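Long-range contacts in GDSL-like protein (Roseburia intestinalis L1-82, PDB 6HFZ), which removes acetyl groups from acetylated mannans, acting as a two-domain carbohydrate esterase of the GDSL (SGNH-hydrolase) type: residues H269-S274 and F361-V366; Y293-K298 and K329-T334; L299-A304 and D319-E324. All blocks are in the same frame, centred on the assembly; numbering follows the deposited sequence.

Interaction 1: H269-S274 and F361-V366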
ATOM      1  N   HIS A 269      -3.254  16.157  -7.667  1.00 22.03           N
ATOM      2  CA  HIS A 269      -4.598  15.853  -8.184  1.00 22.16           C
ATOM      3  C   HIS A 269      -5.719  16.224  -7.205  1.00 21.13           C
ATOM      4  O   HIS A 269      -6.874  15.859  -7.422  1.00 21.70           O
ATOM      5  CB  HIS A 269      -4.738  14.370  -8.585  1.00 25.05           C
ATOM      6  CG  HIS A 269      -3.791  13.970  -9.669  1.00 23.93           C
ATOM      7  ND1 HIS A 269      -3.197  14.917 -10.489  1.00 26.70           N
ATOM      8  CD2 HIS A 269      -3.343  12.763 -10.089  1.00 24.86           C
ATOM      9  CE1 HIS A 269      -2.407  14.285 -11.370  1.00 23.59           C
ATOM     10  NE2 HIS A 269      -2.482  12.991 -11.167  1.00 27.28           N
ATOM     11  N   GLY A 270      -5.357  16.935  -6.144  1.00 20.30           N
ATOM     12  CA  GLY A 270      -6.327  17.313  -5.160  1.00 20.35           C
ATOM     13  C   GLY A 270      -6.578  18.807  -5.159  1.00 21.92           C
ATOM     14  O   GLY A 270      -6.632  19.456  -6.201  1.00 22.79           O
ATOM     15  N   TRP A 271      -6.780  19.356  -3.961  1.00 22.22           N
ATOM     16  CA  TRP A 271      -7.234  20.711  -3.810  1.00 22.82           C
ATOM     17  C   TRP A 271      -6.517  21.311  -2.604  1.00 23.32           C
ATOM     18  O   TRP A 271      -6.230  20.612  -1.623  1.00 20.67           O
ATOM     19  CB  TRP A 271      -8.748  20.796  -3.580  1.00 22.11           C
ATOM     20  CG  TRP A 271      -9.672  20.145  -4.539  1.00 21.52           C
ATOM     21  CD1 TRP A 271     -10.298  20.721  -5.609  1.00 24.11           C
ATOM     22  CD2 TRP A 271     -10.108  18.777  -4.492  1.00 23.86           C
ATOM     23  NE1 TRP A 271     -11.123  19.820  -6.201  1.00 24.19           N
ATOM     24  CE2 TRP A 271     -11.013  18.607  -5.558  1.00 22.35           C
ATOM     25  CE3 TRP A 271      -9.823  17.688  -3.649  1.00 23.13           C
ATOM     26  CZ2 TRP A 271     -11.653  17.402  -5.804  1.00 23.98           C
ATOM     27  CZ3 TRP A 271     -10.452  16.495  -3.906  1.00 23.77           C
ATOM     28  CH2 TRP A 271     -11.366  16.356  -4.953  1.00 24.51           C
ATOM     29  N   THR A 272      -6.290  22.630  -2.626  1.00 23.73           N
ATOM     30  CA  THR A 272      -5.641  23.308  -1.523  1.00 22.38           C
ATOM     31  C   THR A 272      -6.541  24.422  -0.986  1.00 25.97           C
ATOM     32  O   THR A 272      -7.370  24.888  -1.729  1.00 26.17           O
ATOM     33  CB  THR A 272      -4.291  23.916  -1.899  1.00 26.62           C
ATOM     34  OG1 THR A 272      -4.494  24.814  -2.984  1.00 25.69           O
ATOM     35  CG2 THR A 272      -3.302  22.836  -2.283  1.00 26.55           C
ATOM     36  N   ALA A 273      -6.290  24.816   0.273  1.00 25.64           N
ATOM     37  CA  ALA A 273      -6.998  25.948   0.943  1.00 28.34           C
ATOM     38  C   ALA A 273      -6.115  26.587   2.025  1.00 26.86           C
ATOM     39  O   ALA A 273      -5.444  25.884   2.772  1.00 25.94           O
ATOM     40  CB  ALA A 273      -8.302  25.443   1.525  1.00 26.60           C
ATOM     41  N   SER A 274      -6.205  27.925   2.177  1.00 23.94           N
ATOM     42  CA  SER A 274      -5.398  28.656   3.144  1.00 26.53           C
ATOM     43  C   SER A 274      -6.230  29.439   4.178  1.00 24.39           C
ATOM     44  O   SER A 274      -5.640  29.921   5.152  1.00 26.53           O
ATOM     45  CB  SER A 274      -4.470  29.642   2.439  1.00 29.83           C
ATOM     46  OG  SER A 274      -3.608  28.962   1.525  1.00 34.43           O
ATOM     47  N   PHE A 361      -3.636  23.728   3.626  1.00 24.94           N
ATOM     48  CA  PHE A 361      -4.189  22.389   3.784  1.00 22.67           C
ATOM     49  C   PHE A 361      -4.219  21.728   2.391  1.00 21.89           C
ATOM     50  O   PHE A 361      -4.589  22.375   1.438  1.00 23.68           O
ATOM     51  CB  PHE A 361      -5.580  22.495   4.414  1.00 22.97           C
ATOM     52  CG  PHE A 361      -6.147  21.173   4.847  1.00 22.07           C
ATOM     53  CD1 PHE A 361      -6.767  20.333   3.932  1.00 23.07           C
ATOM     54  CD2 PHE A 361      -6.013  20.752   6.165  1.00 22.77           C
ATOM     55  CE1 PHE A 361      -7.268  19.098   4.344  1.00 24.18           C
ATOM     56  CE2 PHE A 361      -6.431  19.480   6.545  1.00 24.79           C
ATOM     57  CZ  PHE A 361      -7.098  18.680   5.644  1.00 23.25           C
ATOM     58  N   TYR A 362      -3.806  20.452   2.279  1.00 22.52           N
ATOM     59  CA  TYR A 362      -3.890  19.704   0.994  1.00 19.74           C
ATOM     60  C   TYR A 362      -4.880  18.539   1.166  1.00 20.47           C
ATOM     61  O   TYR A 362      -4.578  17.563   1.842  1.00 20.70           O
ATOM     62  CB  TYR A 362      -2.507  19.209   0.520  1.00 21.10           C
ATOM     63  CG  TYR A 362      -2.505  18.910  -0.970  1.00 19.58           C
ATOM     64  CD1 TYR A 362      -3.195  17.830  -1.479  1.00 21.32           C
ATOM     65  CD2 TYR A 362      -1.855  19.751  -1.875  1.00 21.81           C
ATOM     66  CE1 TYR A 362      -3.262  17.599  -2.851  1.00 21.13           C
ATOM     67  CE2 TYR A 362      -1.852  19.503  -3.241  1.00 18.32           C
ATOM     68  CZ  TYR A 362      -2.588  18.443  -3.731  1.00 21.78           C
ATOM     69  OH  TYR A 362      -2.645  18.238  -5.083  1.00 21.20           O
ATOM     70  N   LEU A 363      -6.021  18.636   0.491  1.00 18.81           N
ATOM     71  CA  LEU A 363      -7.012  17.557   0.402  1.00 21.92           C
ATOM     72  C   LEU A 363      -6.695  16.724  -0.849  1.00 20.67           C
ATOM     73  O   LEU A 363      -6.808  17.181  -1.985  1.00 20.67           O
ATOM     74  CB  LEU A 363      -8.406  18.196   0.359  1.00 22.10           C
ATOM     75  CG  LEU A 363      -9.572  17.225   0.244  1.00 22.70           C
ATOM     76  CD1 LEU A 363      -9.655  16.280   1.460  1.00 21.64           C
ATOM     77  CD2 LEU A 363     -10.888  17.975   0.091  1.00 22.34           C
ATOM     78  N   VAL A 364      -6.218  15.481  -0.641  1.00 20.24           N
ATOM     79  CA  VAL A 364      -5.751  14.676  -1.742  1.00 19.55           C
ATOM     80  C   VAL A 364      -6.940  13.972  -2.421  1.00 19.82           C
ATOM     81  O   VAL A 364      -7.076  13.957  -3.643  1.00 20.35           O
ATOM     82  CB  VAL A 364      -4.682  13.668  -1.287  1.00 19.36           C
ATOM     83  CG1 VAL A 364      -4.301  12.704  -2.420  1.00 18.99           C
ATOM     84  CG2 VAL A 364      -3.465  14.370  -0.675  1.00 21.22           C
ATOM     85  N   SER A 365      -7.843  13.348  -1.652  1.00 17.82           N
ATOM     86  CA  SER A 365      -8.934  12.602  -2.226  1.00 19.96           C
ATOM     87  C   SER A 365     -10.005  12.357  -1.169  1.00 21.41           C
ATOM     88  O   SER A 365      -9.701  12.385   0.016  1.00 18.84           O
ATOM     89  CB  SER A 365      -8.511  11.238  -2.791  1.00 23.79           C
ATOM     90  OG  SER A 365      -8.350  10.246  -1.744  1.00 22.06           O
ATOM     91  N   VAL A 366     -11.236  12.086  -1.634  1.00 20.43           N
ATOM     92  CA  VAL A 366     -12.213  11.355  -0.774  1.00 21.59           C
ATOM     93  C   VAL A 366     -12.502  10.017  -1.444  1.00 19.65           C
ATOM     94  O   VAL A 366     -12.733   9.953  -2.666  1.00 21.32           O
ATOM     95  CB  VAL A 366     -13.509  12.165  -0.562  1.00 22.58           C
ATOM     96  CG1 VAL A 366     -14.484  11.383   0.323  1.00 21.06           C
ATOM     97  CG2 VAL A 366     -13.208  13.549   0.012  1.00 21.13           C
TER
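Y362 lays its ring across the G270-T272 backbone where strand 271-273 pairs with strand 361-366. The strands are antiparallel, their short axes 158° apart. W271 with L363 and A273 with F361 are hydrogen-bonded pairs, and T272 with Y362 is the non-hydrogen-bonded pair between them. At the first of these, W271 N reaches L363 O at 2.9 Å, and L363 N answers to W271 O at the same length.

The Y362 side chain can be traced outward. From CB, on the sheet face shared with T272, chi1 of -159° sets CG anti to the backbone N. CG lies 4.1 Å from W271 O, which sits over one ring face, offset toward the rim. CD2 is the tightest apolar meeting, 3.4 Å from T272 CG2; CE2 lies beside the same methyl, at 3.8 Å. On the other flank CE1 approaches G270 CA. At the tip, OH accepts a bond from G270 N of 3.2 Å, with an N-H...O angle of 157°, and it also bonds to D256 OD2. A phenylalanine in its place would probably leave the G270 N-H and the D256 carboxylate without this common partner, and the ring would be held by its sides alone.

G270 has to be small here: a CB would fall 2.0 Å from L363 O. Its CA uses the room for a C-H...O contact with that oxygen.

The other sheet face carries W271 and L363, which touch at W271 CE3 and L363 CD2, 3.9 Å apart. Both also press on I280 of strand 279-286, in the facing five-stranded sheet, while A273 and F361 meet L350 of strand 342-352. The pair thus contributes one wall of a beta-sandwich interior, with strand 288-295 flanking 361-366 on its other edge.

Interaction 2: Y293-K298 and K329-T334; sequences YRKSVK and KLELDT
Y293-K295 and K329-E331 pair as antiparallel beta strands, with Y293 opposite E331 and K295 opposite K329 as hydrogen-bonded pairs and R294 with L330 as the non-hydrogen-bonded pair between them. The short axes come within 4.8 Å at 126°, far from exactly antiparallel, which fits a strongly twisted sheet. Four backbone bonds hold the register; that from K295 N to K329 O, 2.9 Å, is almost straight, with an angle of 178° at the hydrogen.

On the face shared by Y293, K295, K329 and E331 the side chains build a polar cluster. E331 CB stands over the Y293 ring, 4.0 Å from its centroid and 15° off the normal, a CH-pi contact. Beyond the ring, Y293 OH donates to D333 OD2 at 2.6 Å, meeting this oxygen from above the carboxylate plane. K295, extended beyond CG, crosses E331 and brings NZ to within 2.7 Å of OE1. K329 NZ bonds the same oxygen at 3.0 Å, and the two ammonium groups reach it from opposite faces of the carboxylate plane. One glutamate oxygen therefore bridges two lysines and probably offsets their mutual repulsion. A water accepts from K295 NZ, leading on toward D333. The remaining oxygen of the glutamate, E331 OE2, turns back to its own strand and accepts from L332 N at 2.9 Å.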
ATOM      1  N   TYR A 293      -5.315  13.312   3.095  1.00 19.26           N
ATOM      2  CA  TYR A 293      -4.882  14.694   3.264  1.00 20.20           C
ATOM      3  C   TYR A 293      -3.454  14.736   3.804  1.00 22.37           C
ATOM      4  O   TYR A 293      -2.978  13.746   4.368  1.00 21.42           O
ATOM      5  CB  TYR A 293      -5.799  15.475   4.231  1.00 21.56           C
ATOM      6  CG  TYR A 293      -5.890  14.915   5.646  1.00 19.72           C
ATOM      7  CD1 TYR A 293      -6.668  13.793   5.944  1.00 21.73           C
ATOM      8  CD2 TYR A 293      -5.221  15.520   6.702  1.00 21.76           C
ATOM      9  CE1 TYR A 293      -6.773  13.293   7.246  1.00 22.11           C
ATOM     10  CE2 TYR A 293      -5.298  15.016   8.001  1.00 22.05           C
ATOM     11  CZ  TYR A 293      -6.071  13.901   8.274  1.00 24.21           C
ATOM     12  OH  TYR A 293      -6.195  13.438   9.568  1.00 24.49           O
ATOM     13  N   ARG A 294      -2.804  15.900   3.665  1.00 19.13           N
ATOM     14  CA  ARG A 294      -1.444  16.012   4.121  1.00 21.88           C
ATOM     15  C   ARG A 294      -1.389  16.301   5.625  1.00 23.99           C
ATOM     16  O   ARG A 294      -2.082  17.186   6.134  1.00 25.06           O
ATOM     17  CB  ARG A 294      -0.704  17.130   3.382  1.00 21.29           C
ATOM     18  CG  ARG A 294       0.720  17.384   3.878  1.00 21.72           C
ATOM     19  CD  ARG A 294       1.434  18.308   2.891  1.00 24.36           C
ATOM     20  NE  ARG A 294       0.809  19.616   2.706  1.00 25.98           N
ATOM     21  CZ  ARG A 294       0.882  20.338   1.598  1.00 27.65           C
ATOM     22  NH1 ARG A 294       1.540  19.878   0.539  1.00 27.47           N
ATOM     23  NH2 ARG A 294       0.221  21.483   1.492  1.00 26.09           N
ATOM     24  N   LYS A 295      -0.472  15.601   6.313  1.00 22.01           N
ATOM     25  CA  LYS A 295       0.007  15.973   7.618  1.00 26.18           C
ATOM     26  C   LYS A 295       1.457  16.452   7.429  1.00 25.95           C
ATOM     27  O   LYS A 295       2.325  15.701   6.973  1.00 25.51           O
ATOM     28  CB  LYS A 295      -0.098  14.799   8.596  1.00 24.78           C
ATOM     29  CG  LYS A 295      -1.480  14.549   9.170  1.00 27.95           C
ATOM     30  CD  LYS A 295      -1.511  13.492  10.228  1.00 25.37           C
ATOM     31  CE  LYS A 295      -2.896  13.331  10.809  1.00 31.85           C
ATOM     32  NZ  LYS A 295      -3.062  12.043  11.528  1.00 33.19           N
ATOM     33  N   SER A 296       1.681  17.734   7.739  1.00 26.29           N
ATOM     34  CA  SER A 296       2.860  18.489   7.373  1.00 26.02           C
ATOM     35  C   SER A 296       3.832  18.559   8.555  1.00 27.47           C
ATOM     36  O   SER A 296       3.443  18.805   9.676  1.00 30.88           O
ATOM     37  CB  SER A 296       2.465  19.878   6.895  1.00 28.20           C
ATOM     38  OG  SER A 296       3.626  20.701   6.769  1.00 28.21           O
ATOM     39  N   VAL A 297       5.116  18.326   8.301  1.00 28.54           N
ATOM     40  CA  VAL A 297       6.127  18.568   9.329  1.00 31.64           C
ATOM     41  C   VAL A 297       6.586  20.029   9.293  1.00 31.82           C
ATOM     42  O   VAL A 297       7.369  20.458  10.176  1.00 36.48           O
ATOM     43  CB  VAL A 297       7.329  17.628   9.172  1.00 32.87           C
ATOM     44  CG1 VAL A 297       6.927  16.197   9.565  1.00 34.99           C
ATOM     45  CG2 VAL A 297       7.924  17.701   7.774  1.00 32.34           C
ATOM     46  N   LYS A 298       6.165  20.760   8.266  1.00 29.85           N
ATOM     47  CA  LYS A 298       6.366  22.214   8.188  1.00 33.17           C
ATOM     48  C   LYS A 298       5.191  22.880   8.897  1.00 35.25           C
ATOM     49  O   LYS A 298       4.074  22.788   8.403  1.00 33.12           O
ATOM     50  CB  LYS A 298       6.453  22.660   6.729  1.00 38.70           C
ATOM     51  CG  LYS A 298       7.722  22.229   6.011  1.00 41.50           C
ATOM     52  CD  LYS A 298       7.829  22.781   4.611  1.00 48.84           C
ATOM     53  CE  LYS A 298       8.597  21.862   3.679  1.00 54.87           C
ATOM     54  NZ  LYS A 298       9.072  22.588   2.477  1.00 57.19           N
ATOM     55  N   LYS A 329       3.208  13.088   5.974  1.00 29.01           N
ATOM     56  CA  LYS A 329       2.481  11.840   5.825  1.00 27.50           C
ATOM     57  C   LYS A 329       1.263  12.101   4.943  1.00 24.67           C
ATOM     58  O   LYS A 329       0.553  13.133   5.100  1.00 22.82           O
ATOM     59  CB  LYS A 329       2.057  11.316   7.195  1.00 28.03           C
ATOM     60  CG  LYS A 329       1.208  10.046   7.204  1.00 29.38           C
ATOM     61  CD  LYS A 329       0.783   9.633   8.599  1.00 35.49           C
ATOM     62  CE  LYS A 329       0.230   8.223   8.642  1.00 39.31           C
ATOM     63  NZ  LYS A 329      -0.440   7.963   9.940  1.00 41.40           N
ATOM     64  N   LEU A 330       1.010  11.157   4.049  1.00 23.92           N
ATOM     65  CA  LEU A 330      -0.259  11.095   3.305  1.00 20.79           C
ATOM     66  C   LEU A 330      -1.295  10.350   4.158  1.00 20.81           C
ATOM     67  O   LEU A 330      -1.461   9.124   4.094  1.00 23.71           O
ATOM     68  CB  LEU A 330       0.003  10.429   1.960  1.00 22.59           C
ATOM     69  CG  LEU A 330      -1.239  10.182   1.118  1.00 26.93           C
ATOM     70  CD1 LEU A 330      -2.063  11.452   0.968  1.00 30.94           C
ATOM     71  CD2 LEU A 330      -0.910   9.583  -0.222  1.00 27.92           C
ATOM     72  N   GLU A 331      -2.010  11.106   5.008  1.00 22.80           N
ATOM     73  CA  GLU A 331      -2.902  10.511   5.963  1.00 22.06           C
ATOM     74  C   GLU A 331      -4.134   9.964   5.236  1.00 20.88           C
ATOM     75  O   GLU A 331      -4.616  10.553   4.247  1.00 22.56           O
ATOM     76  CB  GLU A 331      -3.256  11.508   7.060  1.00 24.01           C
ATOM     77  CG  GLU A 331      -4.077  10.894   8.197  1.00 25.94           C
ATOM     78  CD  GLU A 331      -3.401   9.706   8.874  1.00 29.59           C
ATOM     79  OE1 GLU A 331      -2.620   9.964   9.796  1.00 30.88           O
ATOM     80  OE2 GLU A 331      -3.587   8.525   8.433  1.00 32.98           O
ATOM     81  N   LEU A 332      -4.678   8.851   5.756  1.00 21.15           N
ATOM     82  CA  LEU A 332      -5.968   8.323   5.279  1.00 21.86           C
ATOM     83  C   LEU A 332      -6.801   7.959   6.504  1.00 20.45           C
ATOM     84  O   LEU A 332      -6.422   7.031   7.238  1.00 20.97           O
ATOM     85  CB  LEU A 332      -5.731   7.119   4.376  1.00 21.93           C
ATOM     86  CG  LEU A 332      -6.925   6.613   3.565  1.00 22.19           C
ATOM     87  CD1 LEU A 332      -6.458   5.771   2.392  1.00 25.32           C
ATOM     88  CD2 LEU A 332      -7.918   5.843   4.414  1.00 24.25           C
ATOM     89  N   ASP A 333      -7.908   8.665   6.704  1.00 20.79           N
ATOM     90  CA  ASP A 333      -8.765   8.458   7.864  1.00 20.30           C
ATOM     91  C   ASP A 333     -10.076   7.867   7.396  1.00 20.09           C
ATOM     92  O   ASP A 333     -10.728   8.394   6.442  1.00 21.96           O
ATOM     93  CB  ASP A 333      -9.029   9.742   8.648  1.00 19.21           C
ATOM     94  CG  ASP A 333      -7.882  10.362   9.421  1.00 24.63           C
ATOM     95  OD1 ASP A 333      -6.943   9.641   9.805  1.00 26.95           O
ATOM     96  OD2 ASP A 333      -7.989  11.583   9.721  1.00 28.73           O
ATOM     97  N   THR A 334     -10.518   6.798   8.067  1.00 21.54           N
ATOM     98  CA  THR A 334     -11.804   6.204   7.712  1.00 22.07           C
ATOM     99  C   THR A 334     -12.899   6.967   8.459  1.00 24.16           C
ATOM    100  O   THR A 334     -12.798   7.079   9.685  1.00 26.46           O
ATOM    101  CB  THR A 334     -11.879   4.697   8.012  1.00 25.62           C
ATOM    102  OG1 THR A 334     -10.858   4.014   7.281  1.00 24.48           O
ATOM    103  CG2 THR A 334     -13.222   4.110   7.621  1.00 25.97           C
TER
HETATM  104  O   HOH W   1      -5.658  10.717  11.674  1.00 39.04           O

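Interaction 3: L299-A304 and D319-E324; sequences LPAPVA and DANFDE
N321 reaches across to A301 and grips its backbone with both ends of its amide. A301 N donates to N321 OD1 at 2.8 Å, and N321 ND2 donates to A301 O, also at 2.8 Å. Neither bond is ideal in direction: A301 N is tilted 35° from the carbonyl plane of N321, and N321 ND2 stands 47° out of that of A301. One side chain thereby plays the part a neighbouring strand would take, supplying an acceptor and a donor to the same residue. CG, anti to the carbonyl carbon (chi1 -63°), is thereby placed 3.5 Å from A301 O.

One apolar contact lies beside the grip, A301 CB to A320 CB at 3.8 Å; two methyls also lie against polar groups, L299 CD2 3.7 Å from N321 OD1 and V303 CG2 against the D319 carboxylate. The peptide before P300 is cis, so the chain bends sharply just ahead of the bonded A301. One step further along, A320 N donates to P302 O at 3.1 Å.

The second shell probably holds the amide in this orientation. D319 OD1 accepts from N321 ND2 at 2.8 Å, near the amide plane, and also from N321 N at the same distance. The two donors approach it on its syn and anti sides, respectively. The other carboxylate oxygen, D319 OD2, is in a salt bridge with R317, which should help fix the rotation of the group.

The bond from N321 N to D319 OD1 defines an Asx turn. The turn starts at D319, which is also the partner of V303 in an antiparallel non-hydrogen-bonded pair at the open end of the beta hairpin formed by strands 303-308 and 316-319.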
ATOM      1  N   LEU A 299       5.461  23.488  10.065  1.00 33.64           N
ATOM      2  CA  LEU A 299       4.465  23.923  11.015  1.00 33.17           C
ATOM      3  C   LEU A 299       4.489  25.451  11.130  1.00 36.38           C
ATOM      4  O   LEU A 299       5.532  26.073  10.890  1.00 36.70           O
ATOM      5  CB  LEU A 299       4.814  23.335  12.386  1.00 37.51           C
ATOM      6  CG  LEU A 299       4.700  21.820  12.588  1.00 35.56           C
ATOM      7  CD1 LEU A 299       4.858  21.495  14.069  1.00 39.84           C
ATOM      8  CD2 LEU A 299       3.372  21.281  12.061  1.00 37.37           C
ATOM      9  N   PRO A 300       3.374  26.062  11.544  1.00 33.91           N
ATOM     10  CA  PRO A 300       2.085  25.428  11.733  1.00 31.64           C
ATOM     11  C   PRO A 300       1.345  25.260  10.397  1.00 30.99           C
ATOM     12  O   PRO A 300       1.777  25.758   9.366  1.00 27.36           O
ATOM     13  CB  PRO A 300       1.321  26.362  12.682  1.00 35.94           C
ATOM     14  CG  PRO A 300       1.866  27.735  12.387  1.00 35.60           C
ATOM     15  CD  PRO A 300       3.182  27.526  11.659  1.00 37.16           C
ATOM     16  N   ALA A 301       0.217  24.540  10.452  1.00 30.24           N
ATOM     17  CA  ALA A 301      -0.636  24.267   9.308  1.00 28.86           C
ATOM     18  C   ALA A 301      -2.106  24.318   9.739  1.00 25.96           C
ATOM     19  O   ALA A 301      -2.424  24.331  10.936  1.00 27.03           O
ATOM     20  CB  ALA A 301      -0.280  22.918   8.737  1.00 32.92           C
ATOM     21  N   PRO A 302      -3.041  24.404   8.779  1.00 26.12           N
ATOM     22  CA  PRO A 302      -4.459  24.516   9.080  1.00 24.99           C
ATOM     23  C   PRO A 302      -5.065  23.221   9.611  1.00 27.63           C
ATOM     24  O   PRO A 302      -4.430  22.146   9.545  1.00 26.24           O
ATOM     25  CB  PRO A 302      -5.110  24.807   7.731  1.00 25.07           C
ATOM     26  CG  PRO A 302      -4.010  25.380   6.914  1.00 25.52           C
ATOM     27  CD  PRO A 302      -2.807  24.569   7.340  1.00 25.78           C
ATOM     28  N   VAL A 303      -6.259  23.375  10.165  1.00 26.71           N
ATOM     29  CA  VAL A 303      -7.104  22.288  10.619  1.00 26.36           C
ATOM     30  C   VAL A 303      -8.405  22.382   9.843  1.00 24.93           C
ATOM     31  O   VAL A 303      -8.900  23.493   9.620  1.00 26.90           O
ATOM     32  CB  VAL A 303      -7.354  22.359  12.135  1.00 29.47           C
ATOM     33  CG1 VAL A 303      -8.256  21.225  12.590  1.00 26.92           C
ATOM     34  CG2 VAL A 303      -6.034  22.374  12.923  1.00 29.18           C
ATOM     35  N   ALA A 304      -8.915  21.236   9.391  1.00 23.72           N
ATOM     36  CA  ALA A 304     -10.213  21.155   8.731  1.00 22.76           C
ATOM     37  C   ALA A 304     -11.128  20.200   9.495  1.00 23.87           C
ATOM     38  O   ALA A 304     -10.674  19.494  10.379  1.00 25.47           O
ATOM     39  CB  ALA A 304     -10.040  20.699   7.304  1.00 22.64           C
ATOM     40  N   ASP A 319      -6.385  17.376  11.188  1.00 22.69           N
ATOM     41  CA  ASP A 319      -5.330  18.297  11.639  1.00 24.31           C
ATOM     42  C   ASP A 319      -4.047  18.101  10.814  1.00 23.14           C
ATOM     43  O   ASP A 319      -3.375  17.070  10.901  1.00 26.97           O
ATOM     44  CB  ASP A 319      -5.071  18.100  13.130  1.00 28.36           C
ATOM     45  CG  ASP A 319      -4.139  19.112  13.769  1.00 29.76           C
ATOM     46  OD1 ASP A 319      -3.363  19.757  13.040  1.00 30.36           O
ATOM     47  OD2 ASP A 319      -4.218  19.252  15.008  1.00 33.93           O
ATOM     48  N   ALA A 320      -3.650  19.145  10.092  1.00 26.62           N
ATOM     49  CA  ALA A 320      -2.488  19.080   9.198  1.00 26.33           C
ATOM     50  C   ALA A 320      -1.167  19.300   9.952  1.00 27.71           C
ATOM     51  O   ALA A 320      -0.123  19.162   9.373  1.00 30.88           O
ATOM     52  CB  ALA A 320      -2.692  20.036   8.057  1.00 28.70           C
ATOM     53  N   ASN A 321      -1.230  19.567  11.267  1.00 29.69           N
ATOM     54  CA  ASN A 321      -0.071  19.728  12.123  1.00 32.53           C
ATOM     55  C   ASN A 321       0.417  18.352  12.593  1.00 33.58           C
ATOM     56  O   ASN A 321      -0.106  17.799  13.576  1.00 37.04           O
ATOM     57  CB  ASN A 321      -0.400  20.589  13.341  1.00 30.40           C
ATOM     58  CG  ASN A 321      -0.791  21.988  12.936  1.00 29.42           C
ATOM     59  OD1 ASN A 321       0.081  22.801  12.659  1.00 32.14           O
ATOM     60  ND2 ASN A 321      -2.083  22.237  12.809  1.00 32.43           N
ATOM     61  N   PHE A 322       1.411  17.811  11.882  1.00 36.43           N
ATOM     62  CA  PHE A 322       1.961  16.479  12.164  1.00 34.86           C
ATOM     63  C   PHE A 322       2.855  16.560  13.400  1.00 41.47           C
ATOM     64  O   PHE A 322       3.729  17.439  13.479  1.00 44.05           O
ATOM     65  CB  PHE A 322       2.781  15.946  10.988  1.00 30.53           C
ATOM     66  CG  PHE A 322       2.991  14.449  10.963  1.00 30.14           C
ATOM     67  CD1 PHE A 322       2.135  13.595  11.641  1.00 29.02           C
ATOM     68  CD2 PHE A 322       3.967  13.893  10.156  1.00 31.46           C
ATOM     69  CE1 PHE A 322       2.292  12.226  11.567  1.00 30.95           C
ATOM     70  CE2 PHE A 322       4.153  12.516  10.118  1.00 30.29           C
ATOM     71  CZ  PHE A 322       3.328  11.691  10.847  1.00 31.15           C
ATOM     72  N   ASP A 323       2.661  15.615  14.323  1.00 49.88           N
ATOM     73  CA  ASP A 323       3.388  15.603  15.594  1.00 49.15           C
ATOM     74  C   ASP A 323       4.609  14.675  15.530  1.00 49.60           C
ATOM     75  O   ASP A 323       5.289  14.514  16.531  1.00 52.93           O
ATOM     76  CB  ASP A 323       2.460  15.224  16.749  1.00 52.78           C
ATOM     77  CG  ASP A 323       1.655  13.955  16.539  1.00 60.03           C
ATOM     78  OD1 ASP A 323       1.624  13.451  15.392  1.00 68.24           O
ATOM     79  OD2 ASP A 323       1.054  13.483  17.530  1.00 68.56           O
ATOM     80  N   GLU A 324       4.875  14.059  14.374  1.00 47.01           N
ATOM     81  CA  GLU A 324       6.069  13.229  14.158  1.00 49.35           C
ATOM     82  C   GLU A 324       6.991  14.019  13.242  1.00 47.56           C
ATOM     83  O   GLU A 324       6.586  15.059  12.770  1.00 51.44           O
ATOM     84  CB  GLU A 324       5.688  11.878  13.542  1.00 50.79           C
ATOM     85  CG  GLU A 324       4.619  11.150  14.336  1.00 50.50           C
ATOM     86  CD  GLU A 324       4.135   9.851  13.726  1.00 54.70           C
ATOM     87  OE1 GLU A 324       4.931   9.196  13.029  1.00 57.55           O
ATOM     88  OE2 GLU A 324       2.954   9.502  13.943  1.00 51.72           O
TER

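In the fold
All three interactions lie in the all-beta domain. Strand 288-295 joins interactions 1 and 2 in one sheet, their centres about 11 Å apart, through a probable hydrogen bond from R294 N to Y362 O (3.0 Å). Interactions 2 and 3 are closer, about 8 Å between centres, and S296 N probably bonds to A320 O (2.8 Å). F361 ties interaction 1 to both others: its CZ packs on Y293 CB, its CE2 on A304 CB. R294 NH2 forms a salt bridge with a bound EPE, probably from the crystallisation liquor; the T272 side chain comes within about 4 Å of bound EPE. The probable S41, H193, D190 triad belongs to the separate GDSL-family region, and L330 touches helix 84-96 there.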